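Local coordinates for protein beta-ketoacyl synthase (PDB 4EWG) that probably acts as a 3-oxoacyl-[acyl-carrier-protein] synthase, extending a growing acyl chain by condensation as other ketosynthases of the thiolase-like superfamily do, at residues E260-G265 with S405-R410; A298-N303 with I387-V392; H50-A55 with T214-P219; D231-G236 with T307-G312; V9-G14 with R253-H258. All coordinates share one frame; numbering follows the deposited sequence.

Interaction 1. Residues E260-G265 with S405-R410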
# COMPACT_ATOMS: atom_id res chain seq x y z
N GLU A 260 -12.38 12.67 -18.00
CA GLU A 260 -13.18 11.80 -17.14
C GLU A 260 -12.51 10.44 -17.15
O GLU A 260 -12.04 9.98 -18.19
CB GLU A 260 -14.63 11.69 -17.65
CG GLU A 260 -15.46 10.66 -16.91
CD GLU A 260 -16.93 10.65 -17.31
OE1 GLU A 260 -17.29 11.18 -18.39
OE2 GLU A 260 -17.73 10.10 -16.54
N ILE A 261 -12.49 9.78 -15.99
CA ILE A 261 -11.96 8.43 -15.90
C ILE A 261 -13.11 7.52 -16.08
O ILE A 261 -14.11 7.64 -15.32
CB ILE A 261 -11.36 8.12 -14.52
CG1 ILE A 261 -10.31 9.15 -14.14
CG2 ILE A 261 -10.76 6.70 -14.51
CD1 ILE A 261 -9.79 8.94 -12.72
N VAL A 262 -13.03 6.63 -17.07
CA VAL A 262 -14.18 5.78 -17.40
C VAL A 262 -13.94 4.30 -17.19
O VAL A 262 -14.89 3.54 -17.08
CB VAL A 262 -14.71 6.05 -18.84
CG1 VAL A 262 -15.43 7.42 -18.90
CG2 VAL A 262 -13.60 5.98 -19.89
N GLY A 263 -12.68 3.86 -17.08
CA GLY A 263 -12.39 2.48 -16.76
C GLY A 263 -11.08 2.23 -16.08
O GLY A 263 -10.08 2.95 -16.29
N PHE A 264 -11.06 1.21 -15.24
CA PHE A 264 -9.85 0.78 -14.59
C PHE A 264 -9.84 -0.72 -14.51
O PHE A 264 -10.78 -1.30 -14.02
CB PHE A 264 -9.77 1.40 -13.19
CG PHE A 264 -8.64 0.88 -12.37
CD1 PHE A 264 -7.33 1.00 -12.81
CD2 PHE A 264 -8.87 0.33 -11.11
CE1 PHE A 264 -6.28 0.54 -12.03
CE2 PHE A 264 -7.82 -0.10 -10.32
CZ PHE A 264 -6.52 -0.01 -10.79
N GLY A 265 -8.77 -1.33 -14.99
CA GLY A 265 -8.60 -2.79 -14.91
C GLY A 265 -7.31 -3.08 -14.15
O GLY A 265 -6.30 -2.40 -14.35
N SER A 405 -4.56 -0.91 -16.20
CA SER A 405 -4.99 -0.28 -17.44
C SER A 405 -6.01 0.81 -17.07
O SER A 405 -7.00 0.53 -16.39
CB SER A 405 -5.64 -1.32 -18.35
OG SER A 405 -6.04 -0.76 -19.56
N LEU A 406 -5.77 2.03 -17.51
CA LEU A 406 -6.64 3.16 -17.23
C LEU A 406 -7.20 3.67 -18.52
O LEU A 406 -6.44 3.86 -19.47
CB LEU A 406 -5.86 4.28 -16.56
CG LEU A 406 -5.48 4.02 -15.11
CD1 LEU A 406 -4.31 4.95 -14.69
CD2 LEU A 406 -6.71 4.15 -14.21
N ILE A 407 -8.51 3.93 -18.54
CA ILE A 407 -9.14 4.58 -19.67
C ILE A 407 -9.69 5.98 -19.30
O ILE A 407 -10.52 6.13 -18.37
CB ILE A 407 -10.29 3.71 -20.25
CG1 ILE A 407 -9.75 2.35 -20.72
CG2 ILE A 407 -10.95 4.45 -21.43
CD1 ILE A 407 -10.79 1.34 -21.17
N PHE A 408 -9.25 6.99 -20.07
CA PHE A 408 -9.69 8.36 -19.91
C PHE A 408 -10.58 8.78 -21.10
O PHE A 408 -10.28 8.51 -22.28
CB PHE A 408 -8.49 9.30 -19.82
CG PHE A 408 -7.55 8.95 -18.72
CD1 PHE A 408 -7.96 9.02 -17.41
CD2 PHE A 408 -6.27 8.52 -18.99
CE1 PHE A 408 -7.11 8.68 -16.37
CE2 PHE A 408 -5.40 8.18 -17.96
CZ PHE A 408 -5.83 8.26 -16.65
N ARG A 409 -11.67 9.46 -20.79
CA ARG A 409 -12.57 9.95 -21.81
C ARG A 409 -12.28 11.43 -22.10
O ARG A 409 -12.05 12.23 -21.18
CB ARG A 409 -14.03 9.77 -21.38
CG ARG A 409 -14.97 10.55 -22.27
CD ARG A 409 -16.43 10.27 -22.06
NE ARG A 409 -17.09 10.65 -23.30
CZ ARG A 409 -18.34 10.36 -23.60
NH1 ARG A 409 -19.13 9.73 -22.72
NH2 ARG A 409 -18.82 10.72 -24.77
N ARG A 410 -12.28 11.77 -23.38
CA ARG A 410 -12.10 13.17 -23.81
C ARG A 410 -13.18 14.02 -23.21
O ARG A 410 -14.30 13.58 -23.10
CB ARG A 410 -12.14 13.26 -25.35
CG ARG A 410 -11.74 14.61 -25.94
CD ARG A 410 -10.24 14.84 -25.89
NE ARG A 410 -9.84 16.05 -26.61
CZ ARG A 410 -9.53 16.13 -27.91
NH1 ARG A 410 -9.55 15.06 -28.71
NH2 ARG A 410 -9.18 17.30 -28.43

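Interaction 2. Residues A298-N303 with I387-V392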
# COMPACT_ATOMS: atom_id res chain seq x y z
N ALA A 298 -13.05 1.66 -29.58
CA ALA A 298 -13.19 3.02 -29.08
C ALA A 298 -11.86 3.69 -28.74
O ALA A 298 -11.80 4.90 -28.66
CB ALA A 298 -14.09 3.05 -27.87
N ILE A 299 -10.81 2.92 -28.54
CA ILE A 299 -9.54 3.49 -28.03
C ILE A 299 -8.71 4.00 -29.19
O ILE A 299 -8.32 3.24 -30.07
CB ILE A 299 -8.75 2.42 -27.21
CG1 ILE A 299 -9.65 1.85 -26.10
CG2 ILE A 299 -7.46 2.99 -26.60
CD1 ILE A 299 -10.13 2.94 -25.13
N ALA A 300 -8.44 5.31 -29.19
CA ALA A 300 -7.67 5.93 -30.27
C ALA A 300 -6.13 5.85 -30.06
O ALA A 300 -5.36 5.98 -31.01
CB ALA A 300 -8.09 7.35 -30.47
N TYR A 301 -5.69 5.63 -28.82
CA TYR A 301 -4.25 5.63 -28.51
C TYR A 301 -3.97 4.90 -27.22
O TYR A 301 -4.76 4.93 -26.28
CB TYR A 301 -3.71 7.08 -28.43
CG TYR A 301 -2.33 7.24 -27.81
CD1 TYR A 301 -1.19 7.14 -28.58
CD2 TYR A 301 -2.17 7.53 -26.44
CE1 TYR A 301 0.09 7.28 -28.02
CE2 TYR A 301 -0.91 7.68 -25.87
CZ TYR A 301 0.22 7.56 -26.67
OH TYR A 301 1.50 7.72 -26.14
N VAL A 302 -2.84 4.21 -27.19
CA VAL A 302 -2.34 3.61 -26.00
C VAL A 302 -1.04 4.28 -25.61
O VAL A 302 -0.11 4.34 -26.42
CB VAL A 302 -2.10 2.11 -26.24
CG1 VAL A 302 -1.39 1.47 -25.06
CG2 VAL A 302 -3.42 1.44 -26.55
N ASN A 303 -0.96 4.73 -24.36
CA ASN A 303 0.33 5.11 -23.74
C ASN A 303 0.93 3.87 -23.11
O ASN A 303 0.51 3.43 -22.05
CB ASN A 303 0.18 6.24 -22.70
CG ASN A 303 1.52 6.85 -22.28
OD1 ASN A 303 1.99 6.64 -21.13
ND2 ASN A 303 2.16 7.60 -23.19
N ILE A 387 -3.79 13.08 -33.46
CA ILE A 387 -4.95 12.19 -33.35
C ILE A 387 -6.00 12.92 -32.57
O ILE A 387 -5.69 13.68 -31.64
CB ILE A 387 -4.65 10.88 -32.61
CG1 ILE A 387 -3.50 10.11 -33.26
CG2 ILE A 387 -5.90 10.01 -32.55
CD1 ILE A 387 -3.05 8.88 -32.47
N ASP A 388 -7.25 12.71 -32.93
CA ASP A 388 -8.34 13.32 -32.25
C ASP A 388 -9.09 12.23 -31.53
O ASP A 388 -9.98 11.62 -32.11
CB ASP A 388 -9.25 14.04 -33.26
CG ASP A 388 -10.41 14.77 -32.60
OD1 ASP A 388 -10.51 14.80 -31.36
OD2 ASP A 388 -11.22 15.34 -33.32
N ALA A 389 -8.75 12.01 -30.27
CA ALA A 389 -9.24 10.85 -29.56
C ALA A 389 -10.46 11.19 -28.74
O ALA A 389 -10.57 12.24 -28.18
CB ALA A 389 -8.12 10.27 -28.67
N GLU A 390 -11.40 10.27 -28.71
CA GLU A 390 -12.52 10.32 -27.79
C GLU A 390 -12.16 9.52 -26.53
O GLU A 390 -12.58 9.88 -25.43
CB GLU A 390 -13.75 9.75 -28.44
CG GLU A 390 -15.01 9.96 -27.65
CD GLU A 390 -15.39 11.42 -27.48
OE1 GLU A 390 -15.06 12.27 -28.37
OE2 GLU A 390 -16.02 11.71 -26.42
N TYR A 391 -11.36 8.47 -26.69
CA TYR A 391 -10.82 7.75 -25.56
C TYR A 391 -9.35 7.38 -25.73
O TYR A 391 -8.91 6.98 -26.83
CB TYR A 391 -11.59 6.46 -25.28
CG TYR A 391 -13.08 6.62 -25.08
CD1 TYR A 391 -13.96 6.67 -26.17
CD2 TYR A 391 -13.63 6.69 -23.78
CE1 TYR A 391 -15.34 6.80 -25.97
CE2 TYR A 391 -14.99 6.83 -23.58
CZ TYR A 391 -15.85 6.88 -24.66
OH TYR A 391 -17.20 7.03 -24.43
N VAL A 392 -8.62 7.46 -24.60
CA VAL A 392 -7.27 6.97 -24.55
C VAL A 392 -7.07 6.00 -23.40
O VAL A 392 -7.83 5.99 -22.43
CB VAL A 392 -6.27 8.12 -24.47
CG1 VAL A 392 -6.43 8.99 -25.74
CG2 VAL A 392 -6.49 8.92 -23.20
O HOH W 1 -11.26 7.53 -29.62

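Interaction 3. Residues H50-A55 with T214-P219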
# COMPACT_ATOMS: atom_id res chain seq x y z
N HIS A 50 26.44 -2.04 -12.97
CA HIS A 50 26.91 -2.03 -14.33
C HIS A 50 26.52 -0.78 -15.01
O HIS A 50 27.33 -0.17 -15.71
CB HIS A 50 26.36 -3.24 -15.07
CG HIS A 50 26.86 -4.56 -14.51
ND1 HIS A 50 26.03 -5.48 -13.94
CD2 HIS A 50 28.13 -5.06 -14.38
CE1 HIS A 50 26.76 -6.53 -13.51
NE2 HIS A 50 28.04 -6.26 -13.77
N THR A 51 25.28 -0.34 -14.82
CA THR A 51 24.85 0.90 -15.48
C THR A 51 25.47 2.12 -14.83
O THR A 51 25.70 2.15 -13.64
CB THR A 51 23.32 1.06 -15.53
OG1 THR A 51 22.99 2.11 -16.45
CG2 THR A 51 22.75 1.38 -14.19
N ARG A 52 25.73 3.14 -15.65
CA ARG A 52 26.04 4.48 -15.19
C ARG A 52 25.05 5.51 -15.77
O ARG A 52 25.40 6.67 -16.00
CB ARG A 52 27.48 4.84 -15.58
CG ARG A 52 28.54 4.03 -14.84
CD ARG A 52 28.56 4.41 -13.38
NE ARG A 52 29.54 3.65 -12.62
CZ ARG A 52 29.31 2.48 -12.04
NH1 ARG A 52 28.14 1.88 -12.14
NH2 ARG A 52 30.29 1.89 -11.38
N LEU A 53 23.81 5.07 -16.02
CA LEU A 53 22.79 5.96 -16.62
C LEU A 53 21.61 6.20 -15.68
O LEU A 53 21.20 5.29 -14.96
CB LEU A 53 22.26 5.35 -17.91
CG LEU A 53 23.30 4.98 -18.97
CD1 LEU A 53 22.67 4.13 -20.08
CD2 LEU A 53 23.89 6.26 -19.51
N ALA A 54 21.06 7.42 -15.71
CA ALA A 54 19.82 7.76 -15.01
C ALA A 54 19.21 8.96 -15.69
O ALA A 54 19.89 9.62 -16.49
CB ALA A 54 20.09 8.10 -13.54
N ALA A 55 17.95 9.24 -15.35
CA ALA A 55 17.24 10.46 -15.78
C ALA A 55 16.82 11.29 -14.54
O ALA A 55 15.63 11.30 -14.16
CB ALA A 55 16.01 10.10 -16.60
N THR A 214 23.24 -0.49 -20.36
CA THR A 214 24.60 -0.25 -19.99
C THR A 214 25.36 0.52 -21.09
O THR A 214 26.60 0.49 -21.13
CB THR A 214 25.32 -1.57 -19.70
OG1 THR A 214 25.22 -2.38 -20.84
CG2 THR A 214 24.70 -2.31 -18.51
N ARG A 215 24.65 1.23 -21.96
CA ARG A 215 25.32 2.08 -22.93
C ARG A 215 25.81 3.34 -22.25
O ARG A 215 25.30 4.42 -22.48
CB ARG A 215 24.41 2.37 -24.11
CG ARG A 215 24.29 1.14 -24.99
CD ARG A 215 23.27 1.33 -26.09
NE ARG A 215 23.78 2.21 -27.16
CZ ARG A 215 23.15 2.45 -28.30
NH1 ARG A 215 21.97 1.89 -28.55
NH2 ARG A 215 23.69 3.25 -29.21
N ASN A 216 26.83 3.18 -21.41
CA ASN A 216 27.20 4.21 -20.45
C ASN A 216 27.78 5.47 -21.08
O ASN A 216 27.76 6.56 -20.48
CB ASN A 216 28.10 3.61 -19.37
CG ASN A 216 27.35 2.61 -18.47
OD1 ASN A 216 26.12 2.63 -18.39
ND2 ASN A 216 28.07 1.81 -17.74
N ASP A 217 28.24 5.34 -22.32
CA ASP A 217 28.76 6.46 -23.08
C ASP A 217 27.77 7.14 -24.02
O ASP A 217 28.11 8.12 -24.65
CB ASP A 217 29.96 5.99 -23.87
CG ASP A 217 31.19 5.85 -23.00
OD1 ASP A 217 31.08 6.01 -21.75
OD2 ASP A 217 32.27 5.60 -23.56
N GLU A 218 26.56 6.62 -24.12
CA GLU A 218 25.60 7.17 -25.07
C GLU A 218 24.22 7.41 -24.44
O GLU A 218 23.25 6.82 -24.87
CB GLU A 218 25.48 6.22 -26.26
CG GLU A 218 26.78 6.07 -27.04
CD GLU A 218 26.65 5.12 -28.21
OE1 GLU A 218 26.33 3.94 -27.97
OE2 GLU A 218 26.85 5.57 -29.37
N PRO A 219 24.15 8.30 -23.44
CA PRO A 219 22.90 8.55 -22.73
C PRO A 219 21.80 9.10 -23.60
O PRO A 219 20.65 8.86 -23.35
CB PRO A 219 23.30 9.61 -21.67
CG PRO A 219 24.53 10.23 -22.20
CD PRO A 219 25.25 9.13 -22.91

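Interaction 4. Residues D231-G236 with T307-G312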
# COMPACT_ATOMS: atom_id res chain seq x y z
N ASP A 231 18.77 -2.16 -25.10
CA ASP A 231 19.48 -3.05 -24.18
C ASP A 231 19.09 -2.80 -22.71
O ASP A 231 19.90 -2.92 -21.85
CB ASP A 231 20.99 -2.86 -24.32
CG ASP A 231 21.48 -1.56 -23.66
OD1 ASP A 231 20.85 -0.49 -23.85
OD2 ASP A 231 22.47 -1.63 -22.92
N GLY A 232 17.85 -2.42 -22.46
CA GLY A 232 17.38 -2.22 -21.10
C GLY A 232 16.83 -0.84 -20.81
O GLY A 232 16.82 0.03 -21.67
N LEU A 233 16.37 -0.67 -19.57
CA LEU A 233 15.72 0.55 -19.13
C LEU A 233 16.70 1.54 -18.54
O LEU A 233 17.87 1.21 -18.33
CB LEU A 233 14.64 0.24 -18.08
CG LEU A 233 15.00 -0.41 -16.73
CD1 LEU A 233 15.59 0.58 -15.71
CD2 LEU A 233 13.77 -1.10 -16.16
N VAL A 234 16.23 2.75 -18.31
CA VAL A 234 16.96 3.73 -17.53
C VAL A 234 16.02 4.25 -16.46
O VAL A 234 14.89 4.65 -16.73
CB VAL A 234 17.49 4.88 -18.43
CG1 VAL A 234 18.14 5.97 -17.59
CG2 VAL A 234 18.43 4.33 -19.51
N VAL A 235 16.51 4.23 -15.24
CA VAL A 235 15.76 4.66 -14.07
C VAL A 235 15.72 6.18 -13.94
O VAL A 235 16.73 6.86 -14.08
CB VAL A 235 16.40 4.06 -12.82
CG1 VAL A 235 15.87 4.70 -11.57
CG2 VAL A 235 16.12 2.55 -12.84
N GLY A 236 14.52 6.70 -13.70
CA GLY A 236 14.29 8.11 -13.46
C GLY A 236 13.66 8.37 -12.11
O GLY A 236 13.72 7.51 -11.20
N THR A 307 9.10 0.10 -21.16
CA THR A 307 10.29 0.24 -20.31
C THR A 307 11.62 0.10 -21.05
O THR A 307 12.64 0.55 -20.55
CB THR A 307 10.31 -0.85 -19.23
OG1 THR A 307 10.37 -2.13 -19.86
CG2 THR A 307 9.10 -0.81 -18.36
N SER A 308 11.59 -0.55 -22.22
CA SER A 308 12.79 -0.82 -23.04
C SER A 308 13.56 -2.02 -22.56
O SER A 308 14.70 -2.18 -22.96
CB SER A 308 13.74 0.41 -23.13
OG SER A 308 14.72 0.22 -24.16
N THR A 309 12.96 -2.85 -21.73
CA THR A 309 13.57 -4.14 -21.42
C THR A 309 13.32 -5.11 -22.56
O THR A 309 12.45 -4.88 -23.42
CB THR A 309 13.07 -4.76 -20.10
OG1 THR A 309 11.69 -5.07 -20.20
CG2 THR A 309 13.32 -3.81 -18.94
N ASP A 310 14.08 -6.19 -22.57
CA ASP A 310 13.93 -7.17 -23.62
C ASP A 310 12.53 -7.82 -23.58
O ASP A 310 11.71 -7.61 -24.47
CB ASP A 310 15.04 -8.20 -23.52
CG ASP A 310 15.18 -8.98 -24.77
OD1 ASP A 310 15.68 -8.40 -25.77
OD2 ASP A 310 14.81 -10.17 -24.77
N ARG A 311 12.25 -8.56 -22.52
CA ARG A 311 10.96 -9.27 -22.41
C ARG A 311 9.74 -8.35 -22.21
O ARG A 311 8.63 -8.70 -22.63
CB ARG A 311 10.98 -10.21 -21.22
CG ARG A 311 11.99 -11.33 -21.30
CD ARG A 311 11.97 -12.09 -19.98
NE ARG A 311 12.69 -13.36 -20.04
CZ ARG A 311 12.25 -14.46 -20.63
NH1 ARG A 311 11.06 -14.47 -21.24
NH2 ARG A 311 13.01 -15.58 -20.61
N GLY A 312 9.94 -7.23 -21.51
CA GLY A 312 8.84 -6.32 -21.17
C GLY A 312 8.19 -5.77 -22.42
O GLY A 312 6.98 -5.83 -22.57
O HOH W 2 13.52 3.09 -19.49

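Interaction 5. Residues V9-G14 with R253-H258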
# COMPACT_ATOMS: atom_id res chain seq x y z
N VAL A 9 -14.15 12.73 -12.51
CA VAL A 9 -13.40 13.56 -13.43
C VAL A 9 -12.12 14.06 -12.75
O VAL A 9 -11.97 14.02 -11.54
CB VAL A 9 -14.24 14.80 -13.92
CG1 VAL A 9 -15.45 14.35 -14.71
CG2 VAL A 9 -14.64 15.73 -12.75
N ILE A 10 -11.22 14.53 -13.57
CA ILE A 10 -9.93 15.00 -13.13
C ILE A 10 -9.91 16.50 -13.29
O ILE A 10 -9.96 17.00 -14.40
CB ILE A 10 -8.80 14.41 -14.01
CG1 ILE A 10 -8.68 12.91 -13.76
CG2 ILE A 10 -7.47 15.09 -13.72
CD1 ILE A 10 -8.10 12.16 -14.92
N THR A 11 -9.81 17.21 -12.18
CA THR A 11 -9.91 18.71 -12.20
C THR A 11 -8.59 19.38 -11.83
O THR A 11 -8.49 20.61 -11.86
CB THR A 11 -10.99 19.16 -11.23
OG1 THR A 11 -10.74 18.53 -9.97
CG2 THR A 11 -12.34 18.68 -11.70
N GLY A 12 -7.57 18.58 -11.48
CA GLY A 12 -6.22 19.09 -11.19
C GLY A 12 -5.13 18.12 -11.63
O GLY A 12 -5.27 16.91 -11.43
N MET A 13 -4.07 18.63 -12.27
CA MET A 13 -2.90 17.82 -12.66
C MET A 13 -1.63 18.61 -12.41
O MET A 13 -1.58 19.82 -12.69
CB MET A 13 -2.94 17.42 -14.15
CG MET A 13 -4.28 16.95 -14.63
SD MET A 13 -4.29 16.19 -16.27
CE MET A 13 -3.70 17.55 -17.28
N GLY A 14 -0.61 17.93 -11.90
CA GLY A 14 0.67 18.54 -11.67
C GLY A 14 1.71 17.52 -11.26
O GLY A 14 1.40 16.40 -10.85
N ARG A 253 -19.22 23.60 -8.70
CA ARG A 253 -18.30 24.71 -8.40
C ARG A 253 -17.66 25.32 -9.67
O ARG A 253 -16.78 26.14 -9.58
CB ARG A 253 -17.21 24.27 -7.39
CG ARG A 253 -16.10 23.42 -7.97
CD ARG A 253 -15.21 22.82 -6.87
NE ARG A 253 -14.17 21.98 -7.48
CZ ARG A 253 -12.97 22.42 -7.88
NH1 ARG A 253 -12.61 23.68 -7.68
NH2 ARG A 253 -12.11 21.58 -8.46
N GLY A 254 -18.11 24.90 -10.85
CA GLY A 254 -17.60 25.39 -12.11
C GLY A 254 -16.17 25.02 -12.45
O GLY A 254 -15.46 25.80 -13.07
N ALA A 255 -15.74 23.85 -12.04
CA ALA A 255 -14.35 23.45 -12.21
C ALA A 255 -14.05 23.26 -13.69
O ALA A 255 -14.90 22.81 -14.43
CB ALA A 255 -14.08 22.15 -11.47
N THR A 256 -12.82 23.60 -14.09
CA THR A 256 -12.31 23.22 -15.39
C THR A 256 -11.99 21.71 -15.36
O THR A 256 -11.22 21.28 -14.54
CB THR A 256 -11.02 23.97 -15.72
OG1 THR A 256 -11.29 25.35 -15.86
CG2 THR A 256 -10.43 23.44 -16.99
N ILE A 257 -12.63 20.93 -16.23
CA ILE A 257 -12.52 19.47 -16.19
C ILE A 257 -11.56 18.99 -17.28
O ILE A 257 -11.83 19.22 -18.45
CB ILE A 257 -13.90 18.82 -16.45
CG1 ILE A 257 -14.86 19.16 -15.29
CG2 ILE A 257 -13.74 17.33 -16.64
CD1 ILE A 257 -16.32 18.86 -15.59
N HIS A 258 -10.46 18.30 -16.88
CA HIS A 258 -9.40 17.90 -17.83
C HIS A 258 -9.75 16.66 -18.59
O HIS A 258 -9.39 16.50 -19.73
CB HIS A 258 -8.07 17.69 -17.09
CG HIS A 258 -7.46 18.96 -16.53
ND1 HIS A 258 -7.08 20.00 -17.31
CD2 HIS A 258 -7.19 19.34 -15.22
CE1 HIS A 258 -6.60 20.98 -16.55
NE2 HIS A 258 -6.68 20.59 -15.27
O HOH W 3 -8.77 22.64 -13.31

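Interaction 1. Residues E260-G265 with S405-R410
Glu260 to Gly265 and Ser405 to Arg409 run antiparallel as neighbouring strands, their short axes 4.5 Å apart at the closest and their directions 139° apart. Glu260 and Arg409 form a hydrogen-bonded pair at one end, with Arg409 N 2.7 Å from Glu260 O, and Gly265 pairs with Ser405 in the same way at the other. In between, the register slips by one residue. Val262 N reaches Ile407 O at 2.9 Å, Gly263 N makes a weak second bond to the same oxygen, and Ile407 N bonds back to Gly263 O. This is a classic beta bulge in the mixed sheet of the thiolase-like fold, where strand 259-268 lies between strands 8-16 and 402-409. One face of the pair is apolar: Ile261 CG1 meets the edge of the Phe408 ring in its plane, 3.9 Å from CE1, while Leu406 CD2 approaches Phe264 CD1 obliquely at 3.5 Å. Helix 170-183 packs on Ile261 and Phe264, and helix 344-358 on Phe408. At the bulge Val262 and Ile407 cross at about a right angle, and their CG2 methyls are squeezed to 3.4 Å, closer than two methyls normally come. Glu260 and Arg409 both start with CG anti to the backbone N and run side by side, carboxylate and guanidinium planes 10° apart. Their charged atoms do not meet; Glu260 OE1 makes its salt bridge with Arg7.

Interaction 2. Residues A298-N303 with I387-V392
Ala300 N donates to Tyr391 O at 2.9 Å, a fairly straight bond (165° at the hydrogen) that arrives almost end-on to the carbonyl. Next to it the Ala300 methyl is pressed against that of Ala389, CB to CB 3.4 Å, closer than ordinary carbon packing, and Ile387 CG2 touches the same methyl at 4.0 Å. Ile299 and Tyr391 cross at about a right angle, with Ile299 CD1 set 3.8 Å from Tyr391 CB. Tyr391 carries CG anti to its carbonyl carbon (chi1 -55°), and from there CD1 lies 4.0 Å from Ala298 CB. One water joins the backbones where the segments are wider apart: it donates to Ala298 O at 2.9 Å and accepts from Glu390 N. Further out, Tyr361 packs against Ile387, Ala389 and Val392, while Arg327 bonds to Ile299 O and Arg410 to Ala389 O. The Tyr301 hydroxyl bonds to Ser331, and Asn303 ND2 donates to that hydroxyl at 3.0 Å. The contact thus rests on one direct backbone bond at the start of strand 391-398, backed by apolar packing of Ala300, Ala389, Ile387, Ile299 and Tyr391, with a single water as the bridge beyond it.

Interaction 3. Residues H50-A55 with T214-P219
Asn216 sets out from a CB that lies 4.0 Å from Arg52 CB, with CG anti to its own carbonyl carbon (chi1 -68°), a torsion that carries the amide in against the chain from His50 to Arg52. Asn216 CG lies against the Arg52 side chain, 3.7 Å from its CB. At the tip the two amide atoms part company. Asn216 OD1 accepts from Arg52 N at 2.8 Å, a nearly straight bond whose donor nevertheless stands 58° out of the amide plane, off any lone pair. Asn216 ND2 donates to His50 O at 2.9 Å, in the plane of both groups. One side-chain amide thus clasps the backbone before and after Thr51, holding that residue in place. Thr51 is itself the first residue of an ST turn: its OG1 accepts from Leu53 N at 3.1 Å and also bonds to Ser213 O. Asn216 is presented by a type I turn from Arg215 to Glu218, with Arg215 at the centre of an inverse gamma turn. Arg215 braces the turn by gripping one oxygen side-on, NE and NH2 reaching Glu218 OE1 from the same face of the carboxylate. Leu53 packs against the turn, its CD1 3.6 Å from Arg215 O and its CD2 4.0 Å from Pro219 CB. At the outer end Thr214 CG2 rests on His50 CB, while Asp207 accepts from the backbone N of both His50 and Thr51.

Interaction 4. Residues D231-G236 with T307-G312
Leu233 sets its CB hard against the carbonyl of Thr307, 3.2 Å from the oxygen, and runs its outer branch alongside Thr309, so that Leu233 CD2 lies 3.9 Å from Thr309 CG2 with both side chains heading the same way. The torsion that lays the branch there puts Leu233 CG between the backbone N and the carbonyl carbon (chi1 62°). The backbones meet just before this. Gly232 N makes a weak bond to Ser308 O at 3.2 Å, bent to 123° at the hydrogen, while Gly232 O lies near Ser308 O, two acceptors that cannot bond to each other. Gly232 takes up backbone angles (phi 123°) open to glycine because a CB would collide with the carbonyl oxygen before it. Ser308 turns its CB to 3.4 Å from Gly232 O, and its hydroxyl is engaged by Arg224 N. A water extends the contact, accepting from Val234 N at 3.0 Å and donating to Thr307 O at 2.9 Å. Thr309 occupies the N-cap of helix 310-324, where its OG1 accepts a weak capping bond from Gly312 N at 3.1 Å. The loop from strand 299-303 to this helix carries a His-Gly-Thr sequence, which in related ketosynthases bears an active-site histidine. Elsewhere in the fold, Leu233 packs on Phe206 of helix 200-207, Val234 and Gly236 make backbone bonds with His339, and the chain beyond Gly236 goes on into strand 238-246.

Interaction 5. Residues V9-G14 with R253-H258
This is a buried contact between strand 8-16 and the connection from helix 247-252 to strand 259-268, built on the bond from His258 N to Ile10 O (2.8 Å) with side chains packed on either flank. On one flank Met13, bent at its last torsion (chi3 -61°), lays CE over the face of the His258 ring as a CH-pi contact, 4.2 Å from the centroid and 17° off the normal. Gly12 N lies near the ring's edge, in its plane; the ring's rotation is set by hydrogen bonds at NE2 with Asp91 and at ND1 with Lys357. On the other flank Val9 CB meets Ile257 CG2 at 3.7 Å, and Thr11 CG2 meets Ala255 CB at 3.9 Å. Arg253 and Thr11 reach tip to tip, Thr11 OG1 in the guanidinium plane, 3.7 Å from Arg253 NH2, without a bond; Glu245 serves both, accepting from Arg253 NE in a salt bridge and bonding Thr11 OG1. His249, seen to bind calcium in this protein though none is bound to this chain, has its side chain about 4 Å from that of Arg253. The helix before Arg253 ends in a Schellman motif, with Gly254, at positive phi, as its C-prime residue.

How the interactions relate
Interactions 1, 2 and 5 share the mixed sheet. Interaction 5 abuts interaction 1, with Ile10 CD1 3.8 Å from Ile261 CG1. Interaction 1 joins interaction 2 through Arg410 NH1, 2.8 Å from Asp388 OD1 in a salt bridge, and through Arg410 N with Glu390 O. Interactions 3 and 4 form a separate pair on loops, with centres about 33 to 38 Å from that of interaction 5: Thr214 N lies 2.9 Å from Asp231 OD2, and Ala55 N probably bonds to Val235 O. Sequence alone links interaction 2 to interaction 4, through the loop after Asn303 that probably carries a catalytic histidine. The calcium-binding His249 lies beside interaction 5.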